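Local coordinates for envelopment polyprotein (Bovine Schmallenberg virus BH80/Germany/2011, PDB 7A56) that probably drives fusion of the viral and host membranes during cell entry as the class II envelope glycoprotein Gc, seen here in its postfusion form, at residues His131-Thr136 with Phe289-Val294; Ser141-Pro144 with Val150-Ser153. All coordinates share one frame; numbering follows the deposited sequence.

Contact 1: residues His131-Thr136 with Phe289-Val294; sequences HEEVCT and FNRKDV
E133 lays its carboxylate across the backbone and side chain of K292, and each oxygen takes a different nitrogen. E133 OE1 accepts the backbone N-H of K292 through its syn lone pair, with K292 N to E133 OE1 2.8 Å and an N-H...O angle of 145°. E133 OE2 forms a salt bridge with K292 NZ at 3.0 Å; the ammonium approaches from the syn side but lies 24° out of the carboxylate plane. With CG of E133 between its own N and carbonyl carbon (chi1 67°) and the chain extended beyond it, the carboxylate is carried over to the other segment, where the K292 side chain, bent at chi2 and chi4, crosses the E133 side chain at about a right angle. R291 CB rests 3.6 Å from E133 OE1. NZ has a second acceptor in the C162 carbonyl, so the ammonium is held between two groups. Water 2 donates to E133 OE1 (2.6 Å) and also to K292 O, while water 1 joins K292 O to H131 NE2 at 3.0 Å from the nitrogen. The imidazole of H131 turns one face to V294, whose CG2 sits 3.7 Å from the ring centroid in a CH-pi contact. This seam joins the end of strand 98-134 to the 281-285/293-296 hairpin at a disulfide-bearing, distal part of the elongated molecule, consistent with the far end of domain II in class II fusion proteins.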
# COMPACT_ATOMS: atom_id res chain seq x y z
N HIS A 131 9.34 34.78 31.96
CA HIS A 131 8.30 35.81 31.87
C HIS A 131 8.84 37.14 32.36
O HIS A 131 9.84 37.21 33.10
CB HIS A 131 7.03 35.45 32.67
CG HIS A 131 7.21 35.59 34.15
ND1 HIS A 131 7.79 34.61 34.92
CD2 HIS A 131 6.89 36.60 35.00
CE1 HIS A 131 7.82 35.00 36.18
NE2 HIS A 131 7.27 36.20 36.26
N GLU A 132 8.18 38.21 31.93
CA GLU A 132 8.46 39.56 32.40
C GLU A 132 7.15 40.33 32.55
O GLU A 132 6.12 39.96 31.98
CB GLU A 132 9.35 40.35 31.43
CG GLU A 132 10.47 39.57 30.82
CD GLU A 132 11.82 39.86 31.44
OE1 GLU A 132 12.83 39.45 30.82
OE2 GLU A 132 11.86 40.48 32.53
N GLU A 133 7.20 41.43 33.26
CA GLU A 133 6.06 42.34 33.23
C GLU A 133 6.57 43.76 33.09
O GLU A 133 7.69 44.06 33.50
CB GLU A 133 5.13 42.22 34.46
CG GLU A 133 5.66 42.64 35.76
CD GLU A 133 4.59 42.50 36.86
OE1 GLU A 133 4.39 41.36 37.33
OE2 GLU A 133 3.93 43.50 37.24
N VAL A 134 5.72 44.63 32.52
CA VAL A 134 5.99 46.05 32.42
C VAL A 134 4.78 46.83 32.95
O VAL A 134 3.61 46.46 32.74
CB VAL A 134 6.36 46.48 30.98
CG1 VAL A 134 7.50 45.62 30.44
CG2 VAL A 134 5.18 46.41 30.07
N CYS A 135 5.09 47.92 33.66
CA CYS A 135 4.10 48.72 34.38
C CYS A 135 3.18 49.48 33.43
O CYS A 135 1.95 49.46 33.60
CB CYS A 135 4.84 49.68 35.30
SG CYS A 135 3.81 51.03 36.00
N THR A 136 3.76 50.06 32.38
CA THR A 136 3.04 50.88 31.42
C THR A 136 3.37 50.48 29.98
O THR A 136 4.35 49.79 29.70
CB THR A 136 3.37 52.37 31.62
OG1 THR A 136 2.40 53.12 30.89
CG2 THR A 136 4.73 52.66 31.03
N PHE A 289 1.46 45.45 45.81
CA PHE A 289 2.70 46.17 45.45
C PHE A 289 3.85 45.20 45.25
O PHE A 289 4.95 45.39 45.79
CB PHE A 289 3.05 47.26 46.46
CG PHE A 289 2.99 46.82 47.90
CD1 PHE A 289 1.80 46.89 48.61
CD2 PHE A 289 4.13 46.36 48.55
CE1 PHE A 289 1.75 46.48 49.95
CE2 PHE A 289 4.09 45.96 49.89
CZ PHE A 289 2.90 46.00 50.58
N ASN A 290 3.61 44.20 44.40
CA ASN A 290 4.63 43.23 44.04
C ASN A 290 4.29 42.67 42.68
O ASN A 290 3.14 42.74 42.24
CB ASN A 290 4.71 42.12 45.06
CG ASN A 290 6.14 41.72 45.33
OD1 ASN A 290 6.78 41.04 44.51
ND2 ASN A 290 6.66 42.15 46.45
N ARG A 291 5.30 42.10 42.02
CA ARG A 291 5.11 41.48 40.72
C ARG A 291 4.02 40.42 40.78
O ARG A 291 3.84 39.78 41.82
CB ARG A 291 6.42 40.85 40.23
CG ARG A 291 7.35 41.86 39.62
CD ARG A 291 8.77 41.32 39.45
NE ARG A 291 9.62 42.33 38.83
CZ ARG A 291 10.02 43.47 39.41
NH1 ARG A 291 9.65 43.78 40.66
NH2 ARG A 291 10.79 44.32 38.75
N LYS A 292 3.25 40.30 39.69
CA LYS A 292 2.23 39.26 39.56
C LYS A 292 2.86 37.87 39.51
O LYS A 292 4.00 37.70 39.06
CB LYS A 292 1.37 39.49 38.29
CG LYS A 292 0.69 40.92 38.36
CD LYS A 292 0.63 41.57 36.94
CE LYS A 292 0.32 43.10 37.10
NZ LYS A 292 1.10 43.74 38.17
N ASP A 293 2.11 36.87 39.98
CA ASP A 293 2.50 35.45 39.80
C ASP A 293 1.89 34.90 38.53
O ASP A 293 0.68 34.98 38.34
CB ASP A 293 2.04 34.59 40.98
CG ASP A 293 2.55 35.08 42.31
OD1 ASP A 293 3.75 35.43 42.45
OD2 ASP A 293 1.75 35.13 43.27
N VAL A 294 2.73 34.26 37.70
CA VAL A 294 2.31 33.62 36.47
C VAL A 294 1.80 32.23 36.81
O VAL A 294 2.48 31.47 37.52
CB VAL A 294 3.48 33.57 35.48
CG1 VAL A 294 3.18 32.66 34.30
CG2 VAL A 294 3.79 35.01 35.00
O HOH W 1 6.73 36.65 39.18
O HOH W 2 5.53 39.00 37.14

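Contact 2: residues Ser141-Pro144 with Val150-Ser153; sequences SPIP and VTFS
The carbonyl oxygen of I143 accepts a hydrogen bond from H145 ND1, and T151 CG2 lies beside the same oxygen at 3.8 Å. That methyl belongs to the apolar part of the contact: the two segments meet mainly through carbon, and the side chain of I143 does most of the touching. Its gamma methyl reaches T151, with I143 CG2 3.7 Å from T151 CB and equally far from T151 CG2, so the two branched side chains cross obliquely, methyl against methyl. The other branch runs further along the strand. CG1 of I143 stands beside the backbone N (chi1 -55°), and the next turn (chi2 -58°) sets I143 CD1 3.6 Å from S153 CB and 3.7 Å from S153 OG. One isoleucine therefore spans two residues of the strand, its two branches meeting T151 and S153; side chains alternate along the strand, which turns the CB atoms of T151 and S153 to the loop and that of F152 away. The T151 hydroxyl makes a weak hydrogen bond with K281 NZ of the second subunit, and R297 of that subunit packs on I143, so the loop edge of this contact also lies at the trimer interface. A cis peptide before P142 bends the chain just ahead of the isoleucine. Within the chain, strand 150-158 runs antiparallel to strand 172-183, with backbone hydrogen bonds between V150 and C179 and between F152 and G177; Y176 of that strand touches I143, P144 and S153, while the ring of F152 meets F282 of strand 281-285.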
# COMPACT_ATOMS: atom_id res chain seq x y z
N SER A 141 5.79 43.78 20.47
CA SER A 141 5.57 43.03 19.20
C SER A 141 6.93 42.78 18.56
O SER A 141 7.63 43.73 18.25
CB SER A 141 4.70 43.79 18.18
OG SER A 141 3.51 44.32 18.72
N PRO A 142 7.33 41.53 18.43
CA PRO A 142 6.62 40.36 18.94
C PRO A 142 6.91 40.21 20.43
O PRO A 142 7.75 40.93 20.97
CB PRO A 142 7.28 39.23 18.18
CG PRO A 142 8.73 39.69 18.15
CD PRO A 142 8.63 41.16 17.86
N ILE A 143 6.22 39.26 21.07
CA ILE A 143 6.66 38.81 22.39
C ILE A 143 8.04 38.19 22.24
O ILE A 143 8.20 37.23 21.45
CB ILE A 143 5.65 37.78 22.96
CG1 ILE A 143 4.20 38.31 23.00
CG2 ILE A 143 6.15 37.19 24.28
CD1 ILE A 143 3.99 39.61 23.85
N PRO A 144 9.07 38.64 22.96
CA PRO A 144 10.39 38.02 22.80
C PRO A 144 10.41 36.54 23.21
O PRO A 144 9.82 36.13 24.22
CB PRO A 144 11.30 38.87 23.69
CG PRO A 144 10.43 39.51 24.62
CD PRO A 144 9.11 39.74 23.92
N VAL A 150 6.86 28.75 22.70
CA VAL A 150 5.61 29.40 22.31
C VAL A 150 5.42 30.57 23.29
O VAL A 150 5.97 30.58 24.40
CB VAL A 150 4.37 28.48 22.27
CG1 VAL A 150 4.53 27.40 21.14
CG2 VAL A 150 4.17 27.76 23.58
N THR A 151 4.69 31.59 22.86
CA THR A 151 4.56 32.80 23.70
C THR A 151 3.19 32.92 24.34
O THR A 151 2.21 32.28 23.94
CB THR A 151 4.84 34.06 22.89
OG1 THR A 151 3.96 34.07 21.77
CG2 THR A 151 6.28 34.07 22.35
N PHE A 152 3.11 33.79 25.36
CA PHE A 152 1.83 34.11 25.95
C PHE A 152 1.90 35.53 26.47
O PHE A 152 2.99 36.03 26.79
CB PHE A 152 1.44 33.17 27.11
CG PHE A 152 2.56 32.94 28.12
CD1 PHE A 152 2.78 33.83 29.17
CD2 PHE A 152 3.36 31.78 28.02
CE1 PHE A 152 3.79 33.63 30.08
CE2 PHE A 152 4.39 31.56 28.94
CZ PHE A 152 4.60 32.51 29.98
N SER A 153 0.75 36.20 26.54
CA SER A 153 0.77 37.59 27.05
C SER A 153 -0.64 38.01 27.44
O SER A 153 -1.64 37.47 26.92
CB SER A 153 1.35 38.58 26.04
OG SER A 153 0.56 38.60 24.85

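How the contacts relate
Starting from the N terminus, the chain reaches contact 1 at the end of strand 98-134, enters the loop that carries S141-P144, and turns back into strand 150-158, where contact 2 closes a short loop with only five residues between its segments. The chain then continues through strand 172-183, a partner of both strands, and much later returns at F289-V294 to complete contact 1, which spans 152 intervening residues. Contact 2 is thus nested inside the loop closed by contact 1. Their centres lie 15 Å apart and their nearest atoms about 4 Å, without touching. Contact 1 ties the short hairpin 281-285/293-296 to strand 98-134; contact 2 holds a local loop on strand 150-158.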